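Local coordinates for protein TRAP dicarboxylate transporter-DctP subunit (PDB 4N6D) that probably captures a small organic acid in the periplasm and delivers it to the membrane subunits of a TRAP transporter, as a DctP-type solute-binding protein, at residues Ala35-Ala40 and Tyr68-Leu74; Phe43-Gln47 and Met144-Ala148; Leu104-Phe108 and Ala123-Leu127; Lys177-Leu182 and Lys303-Leu307; Pro186-Pro190 and Gly201-Gly205. The contacts are given in a common frame with arbitrary orientation. Residues are numbered along the deposited sequence.

Interaction 1: Ala35-Ala40 and Tyr68-Leu74; sequences ANFPPA and YPGSTLL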
# COMPACT_ATOMS: atom_id res chain seq x y z
N ALA A 35 -11.56 -13.27 -4.35
CA ALA A 35 -12.00 -12.04 -5.00
C ALA A 35 -10.92 -10.98 -4.87
O ALA A 35 -10.27 -10.87 -3.84
CB ALA A 35 -13.30 -11.55 -4.39
N ASN A 36 -10.74 -10.18 -5.92
CA ASN A 36 -9.77 -9.11 -5.91
C ASN A 36 -10.26 -7.98 -6.80
O ASN A 36 -10.65 -8.22 -7.94
CB ASN A 36 -8.42 -9.65 -6.40
CG ASN A 36 -7.26 -9.09 -5.64
OD1 ASN A 36 -7.26 -7.91 -5.28
ND2 ASN A 36 -6.26 -9.93 -5.39
N PHE A 37 -10.27 -6.75 -6.30
CA PHE A 37 -10.95 -5.68 -7.01
C PHE A 37 -10.16 -5.04 -8.20
O PHE A 37 -10.77 -4.67 -9.21
CB PHE A 37 -11.41 -4.60 -6.03
CG PHE A 37 -10.29 -3.83 -5.40
CD1 PHE A 37 -9.71 -2.74 -6.07
CD2 PHE A 37 -9.80 -4.19 -4.16
CE1 PHE A 37 -8.67 -2.04 -5.49
CE2 PHE A 37 -8.74 -3.50 -3.58
CZ PHE A 37 -8.18 -2.42 -4.26
N PRO A 38 -8.83 -4.94 -8.08
CA PRO A 38 -8.09 -4.23 -9.14
C PRO A 38 -7.81 -5.13 -10.34
O PRO A 38 -8.05 -6.34 -10.28
CB PRO A 38 -6.77 -3.86 -8.45
CG PRO A 38 -6.54 -4.96 -7.50
CD PRO A 38 -7.92 -5.43 -7.02
N PRO A 39 -7.32 -4.54 -11.44
CA PRO A 39 -7.01 -5.34 -12.63
C PRO A 39 -5.94 -6.42 -12.40
O PRO A 39 -5.07 -6.27 -11.54
CB PRO A 39 -6.48 -4.31 -13.62
CG PRO A 39 -7.09 -3.02 -13.18
CD PRO A 39 -7.14 -3.10 -11.69
N ALA A 40 -6.01 -7.48 -13.19
CA ALA A 40 -5.09 -8.62 -13.09
C ALA A 40 -3.60 -8.25 -13.06
O ALA A 40 -2.81 -8.88 -12.34
CB ALA A 40 -5.34 -9.60 -14.23
N TYR A 68 -10.45 -14.31 -9.01
CA TYR A 68 -11.34 -13.40 -9.69
C TYR A 68 -10.78 -11.97 -9.63
O TYR A 68 -11.27 -11.15 -8.86
CB TYR A 68 -12.71 -13.45 -9.02
CG TYR A 68 -13.41 -14.78 -9.17
CD1 TYR A 68 -13.14 -15.83 -8.32
CD2 TYR A 68 -14.34 -14.98 -10.18
CE1 TYR A 68 -13.79 -17.05 -8.45
CE2 TYR A 68 -14.99 -16.17 -10.32
CZ TYR A 68 -14.72 -17.21 -9.45
OH TYR A 68 -15.37 -18.40 -9.64
N PRO A 69 -9.75 -11.69 -10.44
CA PRO A 69 -9.21 -10.34 -10.55
C PRO A 69 -10.22 -9.40 -11.20
O PRO A 69 -11.20 -9.83 -11.82
CB PRO A 69 -8.02 -10.53 -11.49
CG PRO A 69 -8.43 -11.68 -12.35
CD PRO A 69 -9.13 -12.61 -11.42
N GLY A 70 -9.99 -8.11 -11.05
CA GLY A 70 -10.77 -7.13 -11.77
C GLY A 70 -12.25 -7.11 -11.44
O GLY A 70 -13.09 -6.82 -12.29
N SER A 71 -12.56 -7.41 -10.18
CA SER A 71 -13.89 -7.19 -9.65
C SER A 71 -14.93 -8.09 -10.31
O SER A 71 -16.12 -7.75 -10.39
CB SER A 71 -14.29 -5.71 -9.80
OG SER A 71 -13.52 -4.88 -8.94
N THR A 72 -14.48 -9.25 -10.76
CA THR A 72 -15.39 -10.18 -11.45
C THR A 72 -16.27 -11.01 -10.51
O THR A 72 -17.24 -11.60 -10.95
CB THR A 72 -14.66 -11.14 -12.38
OG1 THR A 72 -13.60 -11.82 -11.70
CG2 THR A 72 -14.12 -10.37 -13.60
N LEU A 73 -15.92 -11.06 -9.23
CA LEU A 73 -16.81 -11.70 -8.26
C LEU A 73 -17.26 -10.65 -7.24
O LEU A 73 -18.45 -10.41 -7.11
CB LEU A 73 -16.08 -12.85 -7.58
CG LEU A 73 -16.82 -13.65 -6.50
CD1 LEU A 73 -18.14 -14.17 -7.01
CD2 LEU A 73 -15.91 -14.80 -5.99
N LEU A 74 -16.32 -10.06 -6.51
CA LEU A 74 -16.60 -8.92 -5.65
C LEU A 74 -15.68 -7.76 -6.03
O LEU A 74 -14.56 -7.97 -6.48
CB LEU A 74 -16.38 -9.26 -4.17
CG LEU A 74 -17.14 -10.43 -3.58
CD1 LEU A 74 -16.67 -10.73 -2.16
CD2 LEU A 74 -18.60 -10.12 -3.60
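Two loops meet here through main-chain hydrogen bonds at the C-terminal ends of neighbouring parallel strands, 30-35 and 63-68, in a mixed sheet of the solute-binding fold. A35 and Y68 form a parallel bridge, with CA atoms 4.9 Å apart, and N36 N donates to Y68 O at 3.1 Å. Further on, the two chains stay in contact. Residues P69 to T72 make a type I' turn, whose two central residues, G70 and S71, both have positive phi (63° and 66°). The turn presents its amides to the other loop: S71 N donates to N36 O (3.1 Å, 163° at the hydrogen), and G70 N reaches P38 O at 2.7 Å with a more bent angle of 138°. The S71 hydroxyl adds a side-chain bond, OG to F37 O at 2.8 Å, and G70 CA lies 3.6 Å from F37 O in a CA-H...O contact. Apolar contacts are sparse: A35 CB meets L74 CB at 3.8 Å, and A40 CB meets P69 CB at 3.9 Å. The contact buries 405 Å², and four hydrogen bonds make its seam mainly polar. Around it, C45 of helix 43-58 touches P38 and P69, N36 ND2 bonds to P44 O on that helix, A35 pairs through its backbone with I90 of strand 90-94, and L74 packs on T79 and V83 of helix 79-85.

Interaction 2: Phe43-Gln47 and Met144-Ala148; sequences FPCVQ and MFASA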
# COMPACT_ATOMS: atom_id res chain seq x y z
N PHE A 43 -0.31 -5.30 -8.61
CA PHE A 43 0.35 -6.11 -7.59
C PHE A 43 -0.58 -6.90 -6.64
O PHE A 43 -0.24 -8.02 -6.27
CB PHE A 43 1.44 -5.31 -6.83
CG PHE A 43 0.93 -4.45 -5.71
CD1 PHE A 43 0.50 -3.15 -5.94
CD2 PHE A 43 0.91 -4.93 -4.41
CE1 PHE A 43 0.03 -2.36 -4.89
CE2 PHE A 43 0.47 -4.14 -3.36
CZ PHE A 43 0.02 -2.87 -3.61
N PRO A 44 -1.77 -6.36 -6.28
CA PRO A 44 -2.61 -7.17 -5.37
C PRO A 44 -3.08 -8.46 -6.05
O PRO A 44 -3.30 -9.48 -5.39
CB PRO A 44 -3.80 -6.25 -5.09
CG PRO A 44 -3.24 -4.85 -5.33
CD PRO A 44 -2.37 -5.04 -6.52
N CYS A 45 -3.23 -8.43 -7.37
CA CYS A 45 -3.65 -9.63 -8.09
C CYS A 45 -2.47 -10.52 -8.38
O CYS A 45 -2.57 -11.74 -8.29
CB CYS A 45 -4.36 -9.25 -9.38
SG CYS A 45 -5.98 -8.53 -9.02
N VAL A 46 -1.33 -9.93 -8.72
CA VAL A 46 -0.14 -10.74 -8.97
C VAL A 46 0.23 -11.56 -7.74
O VAL A 46 0.53 -12.76 -7.83
CB VAL A 46 1.05 -9.86 -9.42
CG1 VAL A 46 2.36 -10.65 -9.41
CG2 VAL A 46 0.79 -9.31 -10.79
N GLN A 47 0.20 -10.94 -6.56
CA GLN A 47 0.53 -11.70 -5.37
C GLN A 47 -0.54 -12.76 -5.13
O GLN A 47 -0.21 -13.87 -4.67
CB GLN A 47 0.75 -10.80 -4.15
CG GLN A 47 -0.50 -10.14 -3.61
CD GLN A 47 -1.41 -11.07 -2.80
OE1 GLN A 47 -0.96 -12.01 -2.13
NE2 GLN A 47 -2.71 -10.76 -2.83
N MET A 144 -1.11 -9.63 4.97
CA MET A 144 -1.27 -8.20 4.76
C MET A 144 -0.06 -7.73 4.01
O MET A 144 0.99 -8.38 4.03
CB MET A 144 -1.38 -7.44 6.07
CG MET A 144 -2.58 -7.89 6.90
SD MET A 144 -2.66 -6.99 8.43
CE MET A 144 -3.53 -5.54 7.87
N PHE A 145 -0.20 -6.59 3.33
CA PHE A 145 0.93 -5.99 2.63
C PHE A 145 0.62 -4.54 2.30
O PHE A 145 -0.48 -4.08 2.52
CB PHE A 145 1.28 -6.77 1.37
CG PHE A 145 0.12 -7.02 0.47
CD1 PHE A 145 -0.33 -6.04 -0.39
CD2 PHE A 145 -0.51 -8.25 0.47
CE1 PHE A 145 -1.43 -6.27 -1.22
CE2 PHE A 145 -1.61 -8.49 -0.37
CZ PHE A 145 -2.07 -7.50 -1.20
N ALA A 146 1.61 -3.84 1.79
CA ALA A 146 1.47 -2.42 1.49
C ALA A 146 2.03 -2.11 0.13
O ALA A 146 2.94 -2.79 -0.37
CB ALA A 146 2.21 -1.57 2.52
N SER A 147 1.50 -1.05 -0.48
CA SER A 147 2.06 -0.52 -1.71
C SER A 147 3.47 0.02 -1.48
O SER A 147 3.94 0.09 -0.35
CB SER A 147 1.16 0.60 -2.20
OG SER A 147 1.32 1.75 -1.37
N ALA A 148 4.14 0.41 -2.57
CA ALA A 148 5.34 1.21 -2.48
C ALA A 148 4.93 2.61 -2.08
O ALA A 148 3.75 2.98 -2.21
CB ALA A 148 6.06 1.24 -3.81
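Helix 43-58 packs here across the end of strand 139-146, an edge strand of the five-stranded mixed sheet, in the alpha/beta layering of a periplasmic binding protein. The short axes approach to 10.8 Å, with N-to-C directions 142° apart, and no hydrogen bond joins the segments. At the start of the helix, F43 directs its CA-to-CB bond toward the strand. Its ring meets F145 at an oblique interplanar angle of 69°, with centroids 5.8 Å apart and the closest atoms, F43 CE2 and F145 CE1, at 3.6 Å. F43 CZ also lies 3.6 Å from S147 CA, so this ring spans the strand end and the loop that follows. P44 comes next, more lightly engaged: its CA is 4.2 Å from F145 CZ. C45 points away and V46 is out of reach, consistent with the helical repeat, and one turn on from F43 the chain faces the strand again at Q47. F145 thus gives the largest area to the contact, 82 Å², and touches all three of F43, P44 and Q47. F235 of strand 234-240 lies beside both phenylalanines, edge-to-face with F43. The Q47 amide is held by polar partners, OE1 by Q262 and NE2 by Y34. Folded back by chi1 and chi2 both p, Q47 NE2 also donates to P44 O at 2.9 Å while lying 3.5 Å from F145 CE2.

Interaction 3: Leu104-Phe108 and Ala123-Leu127; sequences LSSVF and ALWDL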
# COMPACT_ATOMS: atom_id res chain seq x y z
N LEU A 104 -7.10 0.64 13.99
CA LEU A 104 -5.69 0.35 14.32
C LEU A 104 -4.84 0.29 13.07
O LEU A 104 -3.86 1.04 12.96
CB LEU A 104 -5.53 -0.95 15.11
CG LEU A 104 -4.10 -1.09 15.65
CD1 LEU A 104 -4.14 -1.55 17.10
CD2 LEU A 104 -3.37 -2.06 14.79
N SER A 105 -5.19 -0.60 12.14
CA SER A 105 -4.33 -0.86 10.99
C SER A 105 -4.20 0.32 10.05
O SER A 105 -3.22 0.43 9.31
CB SER A 105 -4.78 -2.09 10.21
OG SER A 105 -4.80 -3.25 11.05
N SER A 106 -5.20 1.21 10.06
CA SER A 106 -5.15 2.44 9.27
C SER A 106 -3.95 3.35 9.61
O SER A 106 -3.67 4.31 8.90
CB SER A 106 -6.45 3.22 9.42
OG SER A 106 -6.69 3.60 10.76
N VAL A 107 -3.26 3.05 10.71
CA VAL A 107 -2.07 3.83 11.05
C VAL A 107 -1.12 3.78 9.87
O VAL A 107 -0.37 4.76 9.59
CB VAL A 107 -1.39 3.30 12.34
CG1 VAL A 107 -0.79 1.93 12.12
CG2 VAL A 107 -0.35 4.28 12.84
N PHE A 108 -1.15 2.68 9.12
CA PHE A 108 -0.22 2.53 8.00
C PHE A 108 -0.57 3.35 6.77
O PHE A 108 0.16 3.30 5.76
CB PHE A 108 -0.02 1.06 7.60
CG PHE A 108 1.09 0.42 8.35
CD1 PHE A 108 2.38 0.48 7.85
CD2 PHE A 108 0.87 -0.18 9.57
CE1 PHE A 108 3.43 -0.08 8.54
CE2 PHE A 108 1.96 -0.75 10.27
CZ PHE A 108 3.23 -0.67 9.75
N ALA A 123 6.32 -4.69 8.36
CA ALA A 123 5.94 -3.98 9.58
C ALA A 123 4.44 -4.08 9.82
O ALA A 123 3.99 -4.27 10.95
CB ALA A 123 6.38 -2.51 9.55
N LEU A 124 3.65 -3.95 8.75
CA LEU A 124 2.19 -4.07 8.87
C LEU A 124 1.76 -5.44 9.41
O LEU A 124 0.91 -5.53 10.32
CB LEU A 124 1.54 -3.78 7.52
CG LEU A 124 0.02 -3.93 7.39
CD1 LEU A 124 -0.77 -2.99 8.28
CD2 LEU A 124 -0.29 -3.73 5.95
N TRP A 125 2.34 -6.49 8.85
CA TRP A 125 2.02 -7.86 9.28
C TRP A 125 2.41 -8.05 10.75
O TRP A 125 1.64 -8.62 11.55
CB TRP A 125 2.75 -8.88 8.40
CG TRP A 125 2.53 -10.26 8.88
CD1 TRP A 125 3.43 -11.05 9.53
CD2 TRP A 125 1.32 -11.01 8.81
NE1 TRP A 125 2.86 -12.25 9.87
CE2 TRP A 125 1.56 -12.26 9.43
CE3 TRP A 125 0.04 -10.75 8.29
CZ2 TRP A 125 0.58 -13.24 9.54
CZ3 TRP A 125 -0.93 -11.74 8.39
CH2 TRP A 125 -0.66 -12.96 9.00
N ASP A 126 3.60 -7.57 11.12
CA ASP A 126 4.03 -7.67 12.51
C ASP A 126 3.10 -6.89 13.46
O ASP A 126 2.81 -7.36 14.57
CB ASP A 126 5.46 -7.17 12.72
CG ASP A 126 6.52 -8.15 12.27
OD1 ASP A 126 6.18 -9.31 11.93
OD2 ASP A 126 7.71 -7.77 12.34
N LEU A 127 2.67 -5.71 13.04
CA LEU A 127 1.81 -4.92 13.89
C LEU A 127 0.48 -5.64 14.09
O LEU A 127 -0.03 -5.70 15.21
CB LEU A 127 1.58 -3.51 13.33
CG LEU A 127 0.82 -2.60 14.28
CD1 LEU A 127 1.74 -2.05 15.39
CD2 LEU A 127 0.11 -1.46 13.54
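F108 lays one ring face against L124: the L124 CB atom sits 4.0 Å from the ring centroid and only 5° off the ring normal, a well-centred CH-pi contact. The same ring is flanked along its edge by L127, with F108 CE2 to L127 CD2 at 3.8 Å, while its tip reaches the helix backbone, F108 CZ lying 3.5 Å from L124 N and 3.6 Å from A123 C. An apolar contact joins F108 CZ to A123 CB at 3.7 Å. F108 accordingly has 87 Å² covered, more than any other residue of the pair. It belongs to a 3-10 segment in the loop between strand 90-94 and helix 117-131, and F108 N bonds to S105 O at 3.1 Å. The partner is a regular turn of helix 117-131, in which L127 N bonds to A123 O at 2.9 Å. A123 and L127 direct their CA-to-CB bonds toward segment 104-108, L124 leaves sideways, and W125 points away. L127 CD2 also lies 3.7 Å from L104 CD2 and 3.8 Å from V107 CG1. Outside the pair, F114 meets the F108 ring, M144 of strand 139-146, in the mixed sheet, touches S105 and L124, and L326 and L332 of helix 322-337 touch V107 and A123. All seven touching residues are buried, and no hydrogen bond crosses. The 284 Å² contact is essentially apolar, held by shape fit, exclusion of water and one CH-pi interaction.

Interaction 4: Lys177-Leu182 and Lys303-Leu307; sequences KILESL and KTLPL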
# COMPACT_ATOMS: atom_id res chain seq x y z
N LYS A 177 -4.57 16.02 0.93
CA LYS A 177 -4.47 16.79 2.17
C LYS A 177 -3.02 17.23 2.36
O LYS A 177 -2.76 18.40 2.72
CB LYS A 177 -4.97 15.97 3.37
CG LYS A 177 -6.47 15.79 3.41
CD LYS A 177 -6.90 14.87 4.55
CE LYS A 177 -8.32 15.12 4.97
NZ LYS A 177 -8.49 16.46 5.60
N ILE A 178 -2.09 16.32 2.11
CA ILE A 178 -0.67 16.63 2.21
C ILE A 178 -0.28 17.74 1.24
O ILE A 178 0.37 18.72 1.62
CB ILE A 178 0.16 15.38 2.03
CG1 ILE A 178 -0.06 14.45 3.22
CG2 ILE A 178 1.63 15.73 1.87
CD1 ILE A 178 0.50 13.06 3.04
N LEU A 179 -0.68 17.62 -0.02
CA LEU A 179 -0.38 18.69 -0.96
C LEU A 179 -0.94 20.04 -0.52
O LEU A 179 -0.26 21.06 -0.67
CB LEU A 179 -0.95 18.33 -2.34
CG LEU A 179 -0.20 17.23 -3.08
CD1 LEU A 179 -1.00 16.80 -4.30
CD2 LEU A 179 1.18 17.70 -3.48
N GLU A 180 -2.17 20.06 -0.01
CA GLU A 180 -2.75 21.33 0.42
C GLU A 180 -1.86 21.91 1.53
O GLU A 180 -1.57 23.11 1.53
CB GLU A 180 -4.19 21.15 0.91
CG GLU A 180 -4.91 22.47 1.16
CD GLU A 180 -5.10 23.29 -0.12
OE1 GLU A 180 -5.46 22.69 -1.17
OE2 GLU A 180 -4.89 24.52 -0.07
N SER A 181 -1.43 21.06 2.45
CA SER A 181 -0.62 21.53 3.58
C SER A 181 0.74 22.08 3.14
O SER A 181 1.35 22.88 3.84
CB SER A 181 -0.44 20.44 4.64
OG SER A 181 0.61 19.53 4.31
N LEU A 182 1.20 21.65 1.97
CA LEU A 182 2.48 22.11 1.42
C LEU A 182 2.31 23.28 0.46
O LEU A 182 3.26 23.73 -0.17
CB LEU A 182 3.20 20.97 0.72
CG LEU A 182 3.52 19.77 1.60
CD1 LEU A 182 4.26 18.73 0.81
CD2 LEU A 182 4.34 20.18 2.82
N LYS A 303 4.49 20.03 8.83
CA LYS A 303 3.25 20.51 8.22
C LYS A 303 2.20 19.42 8.16
O LYS A 303 1.02 19.72 8.02
CB LYS A 303 3.52 21.07 6.82
CG LYS A 303 4.25 22.43 6.86
CD LYS A 303 4.85 22.78 5.50
CE LYS A 303 5.58 24.12 5.49
NZ LYS A 303 4.66 25.31 5.52
N THR A 304 2.63 18.17 8.27
CA THR A 304 1.70 17.05 8.12
C THR A 304 1.41 16.39 9.47
O THR A 304 0.63 15.45 9.56
CB THR A 304 2.14 16.01 7.05
OG1 THR A 304 3.40 15.42 7.39
CG2 THR A 304 2.26 16.65 5.67
N LEU A 305 2.01 16.90 10.54
CA LEU A 305 1.73 16.36 11.88
C LEU A 305 0.23 16.34 12.23
O LEU A 305 -0.24 15.39 12.87
CB LEU A 305 2.56 17.09 12.94
CG LEU A 305 2.59 16.46 14.33
CD1 LEU A 305 2.94 14.97 14.29
CD2 LEU A 305 3.60 17.19 15.19
N PRO A 306 -0.56 17.34 11.79
CA PRO A 306 -2.01 17.27 12.04
C PRO A 306 -2.70 16.00 11.53
O PRO A 306 -3.71 15.59 12.11
CB PRO A 306 -2.55 18.51 11.33
CG PRO A 306 -1.37 19.47 11.34
CD PRO A 306 -0.15 18.63 11.19
N LEU A 307 -2.17 15.37 10.48
CA LEU A 307 -2.81 14.15 9.96
C LEU A 307 -2.62 13.03 10.97
O LEU A 307 -3.49 12.21 11.17
CB LEU A 307 -2.23 13.75 8.60
CG LEU A 307 -2.47 14.79 7.51
CD1 LEU A 307 -1.78 14.40 6.20
CD2 LEU A 307 -3.97 14.97 7.26
O HOH W 1 2.84 25.23 3.28
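The last turn of helix 173-181 runs roughly antiparallel to part of helix 294-317, a helix-helix contact within the periplasmic binding protein fold: the short axes are 9.5 Å apart at closest, with 147° between their N-to-C directions. The CA atoms draw together toward one end, from 8.4 Å for K177 and L307 to 6.1 Å for S181 and K303. The second helix is kinked at P306-L307: P306 has no amide hydrogen, and L307 N bonds three residues back, to T304 O at 2.9 Å. No direct hydrogen bond crosses. Apolar contact is led by I178 CG1 on L307 CD1 at 3.4 Å, while I178 CG2 lies 4.0 Å from T304 CG2. At the close end S181 OG turns back to its own helix, donating to I178 O at 2.8 Å, and rests 3.6 Å from T304 CG2. K303 extends past the helix terminus, its CD 3.8 Å from L182 CD2, and one water links the segments, accepting from K303 NZ (2.9 Å) and donating to S181 O (2.8 Å). On its other flank, helix 173-181 places L179 and E180 against P186 of strand 185-187, while I178 touches T230 and L182 touches L164 in nearby loops.

Interaction 5: Pro186-Pro190 and Gly201-Gly205; sequences PVSMP and GVVKG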
# COMPACT_ATOMS: atom_id res chain seq x y z
N PRO A 186 -3.92 20.33 -5.12
CA PRO A 186 -4.32 18.97 -5.49
C PRO A 186 -5.53 19.01 -6.40
O PRO A 186 -6.44 19.81 -6.19
CB PRO A 186 -4.67 18.32 -4.16
CG PRO A 186 -4.98 19.43 -3.24
CD PRO A 186 -4.20 20.62 -3.71
N VAL A 187 -5.52 18.16 -7.43
CA VAL A 187 -6.64 18.09 -8.35
C VAL A 187 -7.07 16.64 -8.44
O VAL A 187 -6.23 15.76 -8.64
CB VAL A 187 -6.25 18.57 -9.75
CG1 VAL A 187 -7.44 18.49 -10.71
CG2 VAL A 187 -5.71 20.00 -9.70
N SER A 188 -8.35 16.36 -8.30
CA SER A 188 -8.84 15.00 -8.51
C SER A 188 -9.30 14.83 -9.95
O SER A 188 -9.97 15.71 -10.51
CB SER A 188 -9.96 14.65 -7.53
OG SER A 188 -9.43 14.42 -6.23
N MET A 189 -8.92 13.73 -10.56
CA MET A 189 -9.37 13.43 -11.91
C MET A 189 -9.00 12.02 -12.23
O MET A 189 -8.06 11.48 -11.65
CB MET A 189 -8.71 14.37 -12.90
CG MET A 189 -7.20 14.17 -13.00
SD MET A 189 -6.57 15.04 -14.47
CE MET A 189 -7.44 16.61 -14.36
N PRO A 190 -9.72 11.41 -13.18
CA PRO A 190 -9.48 10.00 -13.48
C PRO A 190 -8.10 9.76 -14.07
O PRO A 190 -7.62 10.57 -14.87
CB PRO A 190 -10.56 9.67 -14.50
CG PRO A 190 -11.64 10.67 -14.25
CD PRO A 190 -10.94 11.92 -13.83
N GLY A 201 -1.57 21.21 -19.02
CA GLY A 201 -1.15 21.97 -17.85
C GLY A 201 -2.22 22.04 -16.78
O GLY A 201 -2.02 22.68 -15.75
N VAL A 202 -3.34 21.36 -17.00
CA VAL A 202 -4.40 21.24 -15.99
C VAL A 202 -3.89 20.60 -14.69
O VAL A 202 -4.26 21.03 -13.59
CB VAL A 202 -5.58 20.44 -16.54
CG1 VAL A 202 -6.60 20.17 -15.45
CG2 VAL A 202 -6.22 21.20 -17.71
N VAL A 203 -3.07 19.56 -14.80
CA VAL A 203 -2.16 19.22 -13.72
C VAL A 203 -0.77 19.20 -14.31
O VAL A 203 -0.61 19.13 -15.53
CB VAL A 203 -2.49 17.88 -13.01
CG1 VAL A 203 -3.84 17.98 -12.30
CG2 VAL A 203 -2.48 16.73 -13.99
N LYS A 204 0.24 19.26 -13.45
CA LYS A 204 1.61 19.32 -13.91
C LYS A 204 2.41 18.18 -13.28
O LYS A 204 3.63 18.15 -13.35
CB LYS A 204 2.22 20.68 -13.59
CG LYS A 204 1.49 21.85 -14.29
CD LYS A 204 2.11 23.19 -13.95
CE LYS A 204 1.53 24.33 -14.77
NZ LYS A 204 0.07 24.51 -14.55
N GLY A 205 1.70 17.23 -12.66
CA GLY A 205 2.31 16.02 -12.16
C GLY A 205 1.30 15.17 -11.41
O GLY A 205 0.11 15.48 -11.40
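V203, M189 and V187 carry most of this small apolar contact, with 53, 43 and 35 Å² covered out of a total of 161 Å². V203 is the buried member and the meeting point of the other two. Its CG1 lies 3.6 Å from V187 CB, the tightest approach between the segments, and 4.4 Å from M189 CE. V187 and M189 can both reach it because they alternate with P186 and S188 along an extended chain: the CA-to-CB bonds of V187 and M189 point toward the other segment, those of P186 and S188 away. The M189 side chain stretches across to put CE 3.8 Å from V202 CG1, so its methyl end touches both valines of the second segment. No hydrogen bond crosses, and the nearest CA pair, V187 and V203, stands 7.1 Å apart, too far for backbone pairing. The second segment begins with G201, which ends helix 194-200 in a Schellman motif with phi of 87°; the chain then turns through V202 and V203 toward strand 205-208. K204 NZ closes back on G201 O at 3.0 Å and also forms a salt bridge with E168. This contact therefore joins the two ends of a strand-helix-strand connection. V187 pairs through its backbone with V169 of strand 168-170 and with A171 just after it, M189 and V202 pack on A197 of helix 194-200, V203 packs on L198 there, and P186 lies against helix 173-181.

How the interactions relate
Interactions 1, 2 and 3 form a continuous path. Interactions 1 and 2, with centres 13 Å apart, join through helix 43-58: N36 ND2 lies 3.0 Å from P44 O, a probable hydrogen bond. Interactions 2 and 3, 14 Å apart, join where F145 O lies 3.4 Å from L124 CD2. Interactions 4 and 5 make a second group, centres 18 Å apart, touching through E180 OE1 and P186 CD at 3.5 Å. The groups do not touch; their nearest approach, between interactions 3 and 4, is about 8 Å between nearest atoms. In interaction 1, the L74 side chain is about 12 Å from a bound I3C, the phasing compound; R81, M84 and R138 line the I3C sites, which are not evidence of the transported solute.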